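PDB 3RZA: tripeptidase from Staphylococcus aureus subsp. aureus, which probably removes the N-terminal residue from tripeptides at a two-metal site, as a peptidase of the M20/M25/M40 family. Local coordinates for residues Ser97-Val102 / Ile158-Glu163; Asn28-Leu33 / Asp130-Ala135; Thr45-Leu50 / Asn75-Thr80; Asp37-Asn42 / Thr101-Ile106; Lys170-Glu175 / Ser346-Phe351. One frame throughout, in Å; residues are numbered along the deposited sequence.

The five contacts lie in the alpha/beta part of the chain that holds the metals. Contact 1 joins strands 93-98 and 154-159 of the mixed sheet at the zinc and calcium site. Contact 4 shares Thr101 and Val102 with it, their centres about 9 Å apart. From the centre of contact 1 it is about 11 Å to that of contact 3, on strand 77-81 of the same sheet, and about 13 Å to that of contact 2, which sets helix 23-34 on helix 128-147. Contacts 3 and 4 are nested inside the loop that contact 2 closes; contact 5 comes last. Contacts 1 and 4 thus build the site, while contacts 2, 3 and 5 pack the surrounding helices and sheet.

Contact 1. Residues Ser97-Val102 / Ile158-Glu163; sequences SHMDTV and ITVGEE. With ZN (zinc ion), chain C; CA (calcium ion), chain D.
Asp100 OD2 is gripped by two groups: the backbone N of Glu163, on its syn side at 2.9 Å and fairly straight (161°), and the hydroxyl of Thr40. The other oxygen, OD1, takes two bonds, both weak, from Glu162 N and His98 ND1, and so helps orient the imidazole, whose ND1 also makes a weak bond to Asp100 O. His98 NE2 lies 2.1 Å from the zinc ion. Glu162 runs over a face of this ring: its CB is 3.7 Å from the centroid of the His98 ring, and its carboxylate stacks with the imidazole plane, 12° apart. Glu162 OE1 accepts a long bond from the water that bridges zinc and calcium. Glu163 stands nearly upright to the imidazole (87°) and holds calcium unevenly, OE2 at 2.2 Å and OE1 at 2.8 Å from the metal. Asp129 binds both metals, Asp186 completes the zinc set and His366 that of calcium. Behind the site the strands pair in parallel, with Met99 N bonded to Thr159 O at 2.8 Å. A bend at chi3 carries CE of selenomethionine Met99 tightly against Ile158 CG2, 3.4 Å away. In the sheet, strand 93-98 runs beside strand 154-159; helix 128-147 packs on Ser97 and Ile158, helix 46-56 on Met99, and helix 344-348 borders His98 and Glu162.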
# COMPACT_ATOMS: atom_id res chain seq x y z
N SER A 97 28.53 14.98 -18.53
CA SER A 97 27.41 15.41 -17.74
C SER A 97 26.15 14.87 -18.38
O SER A 97 26.20 14.37 -19.48
CB SER A 97 27.37 16.94 -17.67
OG SER A 97 28.19 17.40 -16.60
N HIS A 98 25.05 14.91 -17.65
CA HIS A 98 23.75 14.44 -18.17
C HIS A 98 22.79 15.61 -18.37
O HIS A 98 22.75 16.54 -17.56
CB HIS A 98 23.15 13.34 -17.29
CG HIS A 98 22.78 13.77 -15.91
ND1 HIS A 98 21.52 14.21 -15.57
CD2 HIS A 98 23.47 13.70 -14.75
CE1 HIS A 98 21.47 14.44 -14.27
NE2 HIS A 98 22.64 14.12 -13.75
N MSE A 99 22.03 15.56 -19.47
CA MSE A 99 21.15 16.67 -19.87
C MSE A 99 19.75 16.61 -19.24
O MSE A 99 19.00 17.60 -19.32
CB MSE A 99 21.06 16.73 -21.40
CG MSE A 99 20.18 15.71 -22.05
SE MSE A 99 20.34 15.79 -23.93
CE MSE A 99 22.05 14.86 -24.11
N ASP A 100 19.39 15.45 -18.65
CA ASP A 100 18.09 15.29 -17.99
C ASP A 100 18.11 15.70 -16.49
O ASP A 100 19.15 15.71 -15.85
CB ASP A 100 17.53 13.86 -18.13
CG ASP A 100 18.40 12.79 -17.43
OD1 ASP A 100 19.64 12.84 -17.56
OD2 ASP A 100 17.85 11.88 -16.77
N THR A 101 16.92 16.04 -15.98
CA THR A 101 16.70 16.33 -14.57
C THR A 101 15.60 15.41 -14.03
O THR A 101 14.83 14.83 -14.80
CB THR A 101 16.24 17.76 -14.38
OG1 THR A 101 14.89 17.87 -14.84
CG2 THR A 101 17.10 18.71 -15.16
N VAL A 102 15.47 15.34 -12.70
CA VAL A 102 14.30 14.68 -12.08
C VAL A 102 13.05 15.54 -12.26
O VAL A 102 13.11 16.67 -12.81
CB VAL A 102 14.50 14.37 -10.57
CG1 VAL A 102 15.78 13.52 -10.35
CG2 VAL A 102 14.51 15.65 -9.74
N ILE A 158 27.48 13.78 -23.47
CA ILE A 158 26.25 14.34 -22.88
C ILE A 158 25.18 13.25 -22.93
O ILE A 158 24.72 12.86 -24.02
CB ILE A 158 25.75 15.63 -23.59
CG1 ILE A 158 26.91 16.54 -24.03
CG2 ILE A 158 24.78 16.38 -22.70
CD1 ILE A 158 27.89 16.91 -22.94
N THR A 159 24.79 12.75 -21.75
CA THR A 159 23.90 11.60 -21.67
C THR A 159 22.47 12.01 -21.40
O THR A 159 22.19 13.11 -20.90
CB THR A 159 24.30 10.63 -20.56
OG1 THR A 159 24.18 11.29 -19.30
CG2 THR A 159 25.68 10.17 -20.75
N VAL A 160 21.59 11.07 -21.70
CA VAL A 160 20.15 11.19 -21.45
C VAL A 160 19.82 10.13 -20.41
O VAL A 160 20.64 9.24 -20.13
CB VAL A 160 19.35 10.95 -22.71
CG1 VAL A 160 19.45 12.18 -23.66
CG2 VAL A 160 19.80 9.65 -23.42
N GLY A 161 18.68 10.29 -19.75
CA GLY A 161 18.18 9.29 -18.84
C GLY A 161 19.03 8.91 -17.64
O GLY A 161 18.82 7.84 -17.09
N GLU A 162 19.99 9.75 -17.23
CA GLU A 162 20.78 9.45 -16.05
C GLU A 162 19.91 9.28 -14.81
O GLU A 162 20.14 8.37 -14.01
CB GLU A 162 21.87 10.50 -15.81
CG GLU A 162 22.96 10.10 -14.77
CD GLU A 162 22.65 10.45 -13.28
OE1 GLU A 162 21.62 11.10 -12.94
OE2 GLU A 162 23.48 10.07 -12.44
N GLU A 163 18.87 10.11 -14.71
CA GLU A 163 17.93 10.08 -13.60
C GLU A 163 16.87 8.99 -13.67
O GLU A 163 16.10 8.87 -12.75
CB GLU A 163 17.21 11.44 -13.48
CG GLU A 163 18.12 12.63 -13.36
CD GLU A 163 18.77 12.76 -12.04
OE1 GLU A 163 18.83 11.81 -11.22
OE2 GLU A 163 19.25 13.88 -11.76
ZN ZN C . 23.28 14.20 -11.71
CA CA D . 20.28 13.68 -9.82
O HOH W 1 18.07 16.41 -11.34
O HOH W 2 22.62 12.79 -10.33

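Contact 2. Residues Asn28-Leu33 / Asp130-Ala135; sequences NTFLEL and DKAGLA
Ala135 presents its small CB to the backbone of Phe30, 3.8 Å from Phe30 CA, where the axes of the two short segments are 8.8 Å apart. Their directions differ by 134°, so the helices cross roughly antiparallel but well splayed. Into the shallow surface around Ala135 come three bumps from helix 23-34. Leu33 is the main one: its CD1 is set against Leu134 CB at 3.7 Å and beside Ala135 N, the two leucine side chains crossing at about a right angle. The Phe30 ring, its CG anti to the backbone N (chi1 177°), reaches along helix 128-147 and lays its edge against the backbone of Lys131 and Ala132. CE1 of Phe30 is 3.5 Å from Ala132 N; the Ala132 methyl lies out of the ring plane, CB 4.1 Å from Phe30 CE1. Thr29 adds its methyl, CG2 lying 4.0 Å from Ala135 CA.

Lys131 closes the end of the interface near the C-terminal turn of helix 23-34. Its chain, extended beyond CG, passes over the carbonyl of Leu33, and NZ bonds Leu33 O at 3.2 Å from well outside the carbonyl plane. The same ammonium bonds Ile36 O and Ser38 OG, so a buried charged group is satisfied by the end of the helix and the loop that follows it. The first turn of helix 128-147 carries Asp129, the ligand of both metals, and a cis peptide precedes Asp130, as in other M20 peptidases: the contact packs helix 23-34 on the metal-site helix of their alpha/beta catalytic domain.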
# COMPACT_ATOMS: atom_id res chain seq x y z
N ASN A 28 24.93 33.22 -17.04
CA ASN A 28 23.90 33.31 -18.08
C ASN A 28 23.66 31.99 -18.81
O ASN A 28 22.51 31.62 -19.04
CB ASN A 28 24.22 34.42 -19.10
CG ASN A 28 24.21 35.83 -18.48
OD1 ASN A 28 23.62 36.07 -17.44
ND2 ASN A 28 24.85 36.76 -19.15
N THR A 29 24.73 31.25 -19.10
CA THR A 29 24.63 29.91 -19.71
C THR A 29 23.91 28.93 -18.81
O THR A 29 23.03 28.20 -19.27
CB THR A 29 26.02 29.36 -20.08
OG1 THR A 29 26.61 30.24 -21.04
CG2 THR A 29 25.94 27.93 -20.66
N PHE A 30 24.22 28.95 -17.52
CA PHE A 30 23.52 28.11 -16.55
C PHE A 30 22.03 28.43 -16.50
O PHE A 30 21.21 27.53 -16.52
CB PHE A 30 24.14 28.29 -15.15
CG PHE A 30 23.44 27.53 -14.08
CD1 PHE A 30 23.48 26.15 -14.09
CD2 PHE A 30 22.70 28.17 -13.10
CE1 PHE A 30 22.84 25.42 -13.16
CE2 PHE A 30 22.03 27.41 -12.11
CZ PHE A 30 22.11 26.04 -12.14
N LEU A 31 21.70 29.74 -16.44
CA LEU A 31 20.30 30.18 -16.37
C LEU A 31 19.53 29.78 -17.64
O LEU A 31 18.39 29.30 -17.56
CB LEU A 31 20.20 31.69 -16.09
CG LEU A 31 20.73 32.18 -14.71
CD1 LEU A 31 20.86 33.70 -14.67
CD2 LEU A 31 19.91 31.68 -13.54
N GLU A 32 20.17 29.92 -18.79
CA GLU A 32 19.60 29.49 -20.07
C GLU A 32 19.20 28.00 -20.06
O GLU A 32 18.07 27.65 -20.46
CB GLU A 32 20.58 29.77 -21.22
CG GLU A 32 19.96 29.64 -22.62
CD GLU A 32 20.97 29.74 -23.75
OE1 GLU A 32 22.14 30.16 -23.51
OE2 GLU A 32 20.57 29.42 -24.90
N LEU A 33 20.12 27.16 -19.59
CA LEU A 33 19.92 25.71 -19.62
C LEU A 33 18.84 25.22 -18.67
O LEU A 33 18.06 24.35 -19.06
CB LEU A 33 21.22 24.95 -19.36
CG LEU A 33 22.33 25.05 -20.40
CD1 LEU A 33 23.56 24.33 -19.85
CD2 LEU A 33 21.92 24.45 -21.74
N ASP A 130 21.90 18.38 -13.58
CA ASP A 130 23.36 18.47 -13.76
C ASP A 130 23.77 19.57 -14.75
O ASP A 130 24.87 19.55 -15.32
CB ASP A 130 23.89 17.10 -14.19
CG ASP A 130 25.41 16.95 -14.05
OD1 ASP A 130 25.99 17.63 -13.16
OD2 ASP A 130 26.03 16.20 -14.87
N LYS A 131 22.92 20.59 -14.88
CA LYS A 131 23.16 21.65 -15.84
C LYS A 131 24.30 22.62 -15.42
O LYS A 131 24.83 23.32 -16.25
CB LYS A 131 21.84 22.38 -16.16
CG LYS A 131 20.81 21.43 -16.82
CD LYS A 131 19.41 21.98 -16.93
CE LYS A 131 18.62 21.18 -17.96
NZ LYS A 131 17.15 21.51 -18.03
N ALA A 132 24.68 22.61 -14.12
CA ALA A 132 25.94 23.24 -13.65
C ALA A 132 27.13 22.62 -14.35
O ALA A 132 28.01 23.35 -14.83
CB ALA A 132 26.08 23.09 -12.12
N GLY A 133 27.14 21.30 -14.44
CA GLY A 133 28.14 20.57 -15.20
C GLY A 133 28.18 20.94 -16.67
O GLY A 133 29.25 21.19 -17.22
N LEU A 134 27.02 21.00 -17.30
CA LEU A 134 26.93 21.40 -18.71
C LEU A 134 27.39 22.83 -18.94
O LEU A 134 28.08 23.10 -19.91
CB LEU A 134 25.49 21.24 -19.24
CG LEU A 134 24.98 19.80 -19.35
CD1 LEU A 134 23.52 19.81 -19.74
CD2 LEU A 134 25.78 18.99 -20.33
N ALA A 135 27.01 23.74 -18.03
CA ALA A 135 27.36 25.14 -18.14
C ALA A 135 28.88 25.31 -18.03
O ALA A 135 29.51 25.97 -18.89
CB ALA A 135 26.62 25.95 -17.07

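Contact 3. Residues Thr45-Leu50 / Asn75-Thr80; sequences TIQPIL and NNLVCT
Gln47 and Leu77 meet where helix 46-56 packs across strand 77-81, a helix-on-sheet contact near the start of the strand. The polar part belongs to Gln47. Its CG is anti to the backbone N (chi1 -166°), and a bend at chi2 then swings the amide towards the loop ahead of the strand, where NE2 bonds Asn75 O at 2.9 Å. The N-H points almost straight at the oxygen (166°), and that oxygen lies close to the plane of the Gln47 amide, whereas the donor approaches from above the carbonyl plane of Asn75, 39° out of it. NE2 has a second acceptor in Glu63 OE1, which also receives a bond from Asn75 ND2; with both bonds made, the rotation of the glutamine amide is fixed.

Beneath this polar end, Leu77 crosses the Gln47 chain at a slant. Its CD2 lies 3.4 Å from Gln47 NE2, while the other branch, CD1, is 3.7 Å from Gln47 O. One turn along the helix, Leu50 adds a looser apolar touch, its CB 4.3 Å from Leu77 CD1. Asn75 also accepts at OD1 from the backbone N of Ala67, a residue of the second calcium site, and Leu77 and Leu50 both pack on Ile158 of the adjacent strand. Apolar packing of a helix on the face of a mixed sheet is characteristic of the alpha/beta catalytic domain of M20 peptidases.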
# COMPACT_ATOMS: atom_id res chain seq x y z
N THR A 45 13.76 18.15 -26.55
CA THR A 45 13.88 19.60 -26.78
C THR A 45 15.28 20.13 -26.46
O THR A 45 15.84 20.89 -27.25
CB THR A 45 12.84 20.37 -25.99
OG1 THR A 45 11.54 20.01 -26.46
CG2 THR A 45 13.00 21.85 -26.18
N ILE A 46 15.82 19.77 -25.30
CA ILE A 46 17.14 20.29 -24.90
C ILE A 46 18.29 19.70 -25.77
O ILE A 46 19.29 20.40 -26.03
CB ILE A 46 17.41 20.08 -23.39
CG1 ILE A 46 18.54 21.00 -22.93
CG2 ILE A 46 17.72 18.60 -23.07
CD1 ILE A 46 18.76 20.98 -21.46
N GLN A 47 18.12 18.47 -26.26
CA GLN A 47 19.21 17.77 -26.93
C GLN A 47 19.74 18.46 -28.18
O GLN A 47 20.95 18.69 -28.24
CB GLN A 47 18.89 16.29 -27.19
CG GLN A 47 20.12 15.43 -27.59
CD GLN A 47 20.18 15.13 -29.08
OE1 GLN A 47 19.79 15.95 -29.92
NE2 GLN A 47 20.69 13.94 -29.42
N PRO A 48 18.86 18.79 -29.18
CA PRO A 48 19.35 19.58 -30.34
C PRO A 48 19.84 21.00 -30.02
O PRO A 48 20.67 21.52 -30.76
CB PRO A 48 18.11 19.65 -31.28
CG PRO A 48 17.13 18.70 -30.75
CD PRO A 48 17.41 18.51 -29.30
N ILE A 49 19.33 21.63 -28.95
CA ILE A 49 19.85 22.94 -28.49
C ILE A 49 21.31 22.82 -27.99
O ILE A 49 22.17 23.61 -28.38
CB ILE A 49 18.95 23.58 -27.41
CG1 ILE A 49 17.56 23.97 -28.00
CG2 ILE A 49 19.62 24.78 -26.82
CD1 ILE A 49 16.49 24.37 -26.94
N LEU A 50 21.58 21.80 -27.18
CA LEU A 50 22.94 21.51 -26.74
C LEU A 50 23.88 21.14 -27.88
O LEU A 50 25.01 21.63 -27.91
CB LEU A 50 22.96 20.41 -25.67
CG LEU A 50 22.50 20.77 -24.28
CD1 LEU A 50 22.30 19.51 -23.49
CD2 LEU A 50 23.49 21.66 -23.58
N ASN A 75 18.94 10.90 -28.29
CA ASN A 75 20.24 10.22 -28.35
C ASN A 75 21.22 10.91 -27.43
O ASN A 75 21.12 12.12 -27.21
CB ASN A 75 20.80 10.24 -29.78
CG ASN A 75 19.87 9.60 -30.79
OD1 ASN A 75 19.29 8.55 -30.52
ND2 ASN A 75 19.75 10.22 -31.96
N ASN A 76 22.21 10.15 -26.96
CA ASN A 76 23.38 10.75 -26.30
C ASN A 76 24.20 11.50 -27.35
O ASN A 76 24.12 11.17 -28.52
CB ASN A 76 24.28 9.70 -25.65
CG ASN A 76 23.55 8.80 -24.68
OD1 ASN A 76 23.01 9.25 -23.67
ND2 ASN A 76 23.56 7.50 -24.95
N LEU A 77 24.96 12.51 -26.91
CA LEU A 77 25.87 13.28 -27.79
C LEU A 77 27.30 12.98 -27.35
O LEU A 77 27.58 13.01 -26.15
CB LEU A 77 25.61 14.77 -27.65
CG LEU A 77 24.21 15.28 -27.98
CD1 LEU A 77 24.03 16.73 -27.56
CD2 LEU A 77 23.93 15.11 -29.47
N VAL A 78 28.17 12.63 -28.29
CA VAL A 78 29.61 12.52 -28.07
C VAL A 78 30.29 13.58 -28.95
O VAL A 78 30.25 13.48 -30.17
CB VAL A 78 30.13 11.09 -28.41
CG1 VAL A 78 31.66 10.99 -28.20
CG2 VAL A 78 29.38 10.02 -27.58
N CYS A 79 30.87 14.61 -28.31
CA CYS A 79 31.41 15.80 -29.00
C CYS A 79 32.91 15.82 -28.81
O CYS A 79 33.37 15.87 -27.69
CB CYS A 79 30.79 17.08 -28.45
SG CYS A 79 29.05 16.94 -28.05
N THR A 80 33.65 15.79 -29.92
CA THR A 80 35.09 15.60 -29.88
C THR A 80 35.80 16.86 -30.36
O THR A 80 35.41 17.48 -31.37
CB THR A 80 35.53 14.40 -30.75
OG1 THR A 80 34.90 13.20 -30.26
CG2 THR A 80 37.05 14.23 -30.74

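Contact 4. Residues Asp37-Asn42 / Thr101-Ile106; sequences DSETGN and TVVPAI
Ser38 O and Thr101 N form the close centre of this loop-to-loop contact, with a hydrogen bond of 2.8 Å. Next to it Thr40 N bonds Thr101 O, also at 2.8 Å though more bent (133°), so that Thr101 is held through both backbone polar atoms around the single bridge with Glu39. A water extends the grip: it accepts from Ser38 N and donates to Thr101 OG1 and Ala105 O. The Glu39 side chain, extended beyond CG, reaches across to the backbone after the cis Val103-Pro104 peptide and takes Ala105 N on the anti lone pair of OE2, at 2.9 Å and almost perfectly straight (175°).

Apart from that bond, the solvent side has no direct hydrogen bond between the segments and is made by Val103 and Ile106 against the carboxylates. Val103 CG2 lies 3.8 Å from Glu39 OE2. Exposed Ile106 crosses both acidic side chains, its CD1 3.2 Å from Glu39 OE1 and its CG2 3.5 Å from Asp37 OD2. Asp37 turns its OD1 to Asn107 N. The type II turn from Glu39 to Asn42 brings the first loop, which leaves helix 23-34, round towards helix 46-56. The second runs from strand 93-98 to strand 111-112, and Ser38 OG bonds Met99 O just after strand 93-98.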
# COMPACT_ATOMS: atom_id res chain seq x y z
N ASP A 37 13.11 22.79 -20.31
CA ASP A 37 12.59 21.60 -19.64
C ASP A 37 13.32 20.38 -20.21
O ASP A 37 13.41 20.24 -21.44
CB ASP A 37 11.08 21.41 -19.90
CG ASP A 37 10.22 22.53 -19.35
OD1 ASP A 37 10.72 23.42 -18.65
OD2 ASP A 37 9.01 22.53 -19.64
N SER A 38 13.89 19.56 -19.34
CA SER A 38 14.47 18.26 -19.72
C SER A 38 14.24 17.21 -18.63
O SER A 38 15.18 16.54 -18.17
CB SER A 38 15.97 18.42 -20.02
OG SER A 38 16.66 18.88 -18.88
N GLU A 39 12.98 17.02 -18.24
CA GLU A 39 12.63 15.96 -17.28
C GLU A 39 13.02 14.65 -17.89
O GLU A 39 12.90 14.49 -19.11
CB GLU A 39 11.13 15.96 -16.95
CG GLU A 39 10.66 17.15 -16.11
CD GLU A 39 9.18 17.04 -15.67
OE1 GLU A 39 8.37 16.48 -16.43
OE2 GLU A 39 8.84 17.55 -14.58
N THR A 40 13.53 13.72 -17.08
CA THR A 40 14.11 12.46 -17.58
C THR A 40 13.10 11.71 -18.45
O THR A 40 11.90 11.69 -18.15
CB THR A 40 14.66 11.58 -16.40
OG1 THR A 40 15.53 10.55 -16.90
CG2 THR A 40 13.54 10.96 -15.56
N GLY A 41 13.58 11.19 -19.57
CA GLY A 41 12.73 10.65 -20.62
C GLY A 41 12.18 11.62 -21.66
O GLY A 41 11.74 11.16 -22.72
N ASN A 42 12.22 12.93 -21.39
CA ASN A 42 11.73 13.97 -22.32
C ASN A 42 12.84 14.95 -22.68
O ASN A 42 12.67 16.17 -22.60
CB ASN A 42 10.53 14.70 -21.71
CG ASN A 42 9.31 13.80 -21.54
OD1 ASN A 42 9.17 12.79 -22.22
ND2 ASN A 42 8.42 14.19 -20.64
N THR A 101 16.92 16.04 -15.98
CA THR A 101 16.70 16.33 -14.57
C THR A 101 15.60 15.41 -14.03
O THR A 101 14.83 14.83 -14.80
CB THR A 101 16.24 17.76 -14.38
OG1 THR A 101 14.89 17.87 -14.84
CG2 THR A 101 17.10 18.71 -15.16
N VAL A 102 15.47 15.34 -12.70
CA VAL A 102 14.30 14.68 -12.08
C VAL A 102 13.05 15.54 -12.26
O VAL A 102 13.11 16.67 -12.81
CB VAL A 102 14.50 14.37 -10.57
CG1 VAL A 102 15.78 13.52 -10.35
CG2 VAL A 102 14.51 15.65 -9.74
N VAL A 103 11.91 14.97 -11.87
CA VAL A 103 10.61 15.66 -11.76
C VAL A 103 10.53 16.31 -10.35
O VAL A 103 11.11 15.78 -9.42
CB VAL A 103 9.45 14.61 -11.97
CG1 VAL A 103 8.08 15.21 -11.70
CG2 VAL A 103 9.50 14.04 -13.41
N PRO A 104 9.81 17.47 -10.19
CA PRO A 104 9.17 18.35 -11.17
C PRO A 104 10.13 19.40 -11.66
O PRO A 104 10.71 20.11 -10.85
CB PRO A 104 8.03 19.00 -10.37
CG PRO A 104 8.51 19.01 -8.96
CD PRO A 104 9.51 17.89 -8.80
N ALA A 105 10.29 19.49 -12.99
CA ALA A 105 11.17 20.48 -13.61
C ALA A 105 10.61 20.97 -14.95
O ALA A 105 11.35 21.06 -15.96
CB ALA A 105 12.55 19.90 -13.78
N ILE A 106 9.31 21.28 -14.95
CA ILE A 106 8.65 21.96 -16.04
C ILE A 106 8.51 23.41 -15.62
O ILE A 106 8.02 23.69 -14.50
CB ILE A 106 7.27 21.34 -16.40
CG1 ILE A 106 7.47 19.96 -17.07
CG2 ILE A 106 6.44 22.30 -17.33
CD1 ILE A 106 6.30 18.94 -16.85
O HOH W 3 14.13 20.23 -16.42

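Contact 5. Residues Lys170-Glu175 / Ser346-Phe351; sequences KELNSE and SIINTF
Phe351 and Ser174 meet where the chain following two short helices, 167-171 and 344-348, comes together in the alpha/beta catalytic domain of this M20-type peptidase. Most of the surface is buried on Phe351, Ile347 and Lys170, and no hydrogen bond crosses; the contact is made by carbon.

The Phe351 ring is covered on one face by Ser174 CB, 4.0 Å from the centroid of the Phe351 ring and only 8° off its normal, a CH-pi contact. Over the centre of the opposite face lies the carbonyl oxygen of Ile347, from the ring's own segment. The edge is met by Leu172, whose CD2 is 4.0 Å from Phe351 CE2. That same methyl also reaches Ile348 CD1, at 3.7 Å, so it touches both the ring edge and the isoleucine tip, which also touch each other, while Asp64 and Asn76 border Leu172 from the loops beyond.

Ile347 faces the other end of the contact, where Lys170 crosses it at about a right angle. The extended lysine chain lays its aliphatic part over the isoleucine tip, Lys170 CE standing 4.0 Å from Ile347 CD1, and the CG2 branch of Ile347 turns towards the Lys170 backbone. Past this methyl, Lys170 NZ bonds Ser307 O and Gly165 O, which tie the charged end to strand 299-312 and to the chain just ahead of its own helix. The oxygen of Ile347 that overlies the phenylalanine also accepts from the hydroxyl of Thr350: Thr350 OG1 to Ile347 O measures 2.7 Å and lies in the carbonyl plane.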
# COMPACT_ATOMS: atom_id res chain seq x y z
N LYS A 170 24.00 3.40 -20.29
CA LYS A 170 23.83 1.96 -20.63
C LYS A 170 23.56 1.68 -22.10
O LYS A 170 23.84 0.58 -22.57
CB LYS A 170 22.69 1.33 -19.81
CG LYS A 170 23.06 1.09 -18.36
CD LYS A 170 21.85 0.73 -17.51
CE LYS A 170 22.29 0.45 -16.06
NZ LYS A 170 21.15 0.42 -15.14
N GLU A 171 22.96 2.64 -22.79
CA GLU A 171 22.72 2.55 -24.25
C GLU A 171 23.82 3.20 -25.09
O GLU A 171 23.77 3.15 -26.31
CB GLU A 171 21.36 3.20 -24.58
CG GLU A 171 20.16 2.47 -23.98
CD GLU A 171 19.88 1.13 -24.66
OE1 GLU A 171 19.69 1.12 -25.89
OE2 GLU A 171 19.84 0.09 -23.96
N LEU A 172 24.81 3.80 -24.42
CA LEU A 172 25.91 4.48 -25.10
C LEU A 172 26.70 3.54 -26.04
O LEU A 172 27.09 2.43 -25.65
CB LEU A 172 26.86 5.10 -24.05
CG LEU A 172 27.79 6.24 -24.41
CD1 LEU A 172 27.03 7.46 -24.93
CD2 LEU A 172 28.56 6.60 -23.15
N ASN A 173 26.85 3.96 -27.29
CA ASN A 173 27.76 3.30 -28.21
C ASN A 173 29.21 3.59 -27.79
O ASN A 173 29.73 4.66 -28.06
CB ASN A 173 27.50 3.77 -29.64
CG ASN A 173 28.31 3.01 -30.68
OD1 ASN A 173 29.13 2.13 -30.36
ND2 ASN A 173 28.07 3.34 -31.94
N SER A 174 29.85 2.61 -27.16
CA SER A 174 31.21 2.77 -26.64
C SER A 174 32.29 2.93 -27.71
O SER A 174 33.38 3.37 -27.41
CB SER A 174 31.58 1.59 -25.71
OG SER A 174 31.75 0.39 -26.44
N GLU A 175 31.99 2.54 -28.95
CA GLU A 175 32.92 2.76 -30.06
C GLU A 175 33.05 4.22 -30.52
O GLU A 175 34.01 4.57 -31.19
CB GLU A 175 32.58 1.83 -31.23
CG GLU A 175 32.94 0.38 -30.88
CD GLU A 175 32.34 -0.62 -31.82
OE1 GLU A 175 32.62 -0.54 -33.05
OE2 GLU A 175 31.60 -1.51 -31.33
N SER A 346 29.90 5.29 -13.24
CA SER A 346 29.78 3.87 -12.85
C SER A 346 29.67 2.96 -14.07
O SER A 346 30.19 1.85 -14.06
CB SER A 346 28.56 3.63 -11.95
OG SER A 346 28.53 4.47 -10.79
N ILE A 347 28.98 3.44 -15.12
CA ILE A 347 28.85 2.69 -16.36
C ILE A 347 30.09 2.82 -17.23
O ILE A 347 30.56 1.82 -17.79
CB ILE A 347 27.61 3.12 -17.16
CG1 ILE A 347 26.33 2.94 -16.33
CG2 ILE A 347 27.50 2.30 -18.46
CD1 ILE A 347 26.14 1.52 -15.67
N ILE A 348 30.64 4.03 -17.32
CA ILE A 348 31.75 4.30 -18.24
C ILE A 348 33.01 3.55 -17.81
O ILE A 348 33.72 3.02 -18.67
CB ILE A 348 32.07 5.84 -18.36
CG1 ILE A 348 30.85 6.62 -18.91
CG2 ILE A 348 33.37 6.09 -19.21
CD1 ILE A 348 30.89 6.93 -20.35
N ASN A 349 33.26 3.47 -16.50
CA ASN A 349 34.30 2.58 -15.94
C ASN A 349 34.24 1.14 -16.46
O ASN A 349 35.29 0.55 -16.70
CB ASN A 349 34.31 2.58 -14.39
CG ASN A 349 35.16 3.72 -13.79
OD1 ASN A 349 36.36 3.79 -14.03
ND2 ASN A 349 34.54 4.61 -13.00
N THR A 350 33.03 0.59 -16.68
CA THR A 350 32.89 -0.79 -17.26
C THR A 350 33.37 -0.93 -18.72
O THR A 350 33.61 -2.05 -19.18
CB THR A 350 31.43 -1.37 -17.17
OG1 THR A 350 30.61 -0.82 -18.21
CG2 THR A 350 30.81 -1.11 -15.78
N PHE A 351 33.51 0.19 -19.43
CA PHE A 351 34.17 0.22 -20.75
C PHE A 351 35.72 0.20 -20.67
O PHE A 351 36.37 0.22 -21.70
CB PHE A 351 33.75 1.46 -21.58
CG PHE A 351 32.25 1.71 -21.66
CD1 PHE A 351 31.31 0.67 -21.58
CD2 PHE A 351 31.78 3.01 -21.87
CE1 PHE A 351 29.92 0.94 -21.67
CE2 PHE A 351 30.39 3.29 -21.96
CZ PHE A 351 29.47 2.26 -21.85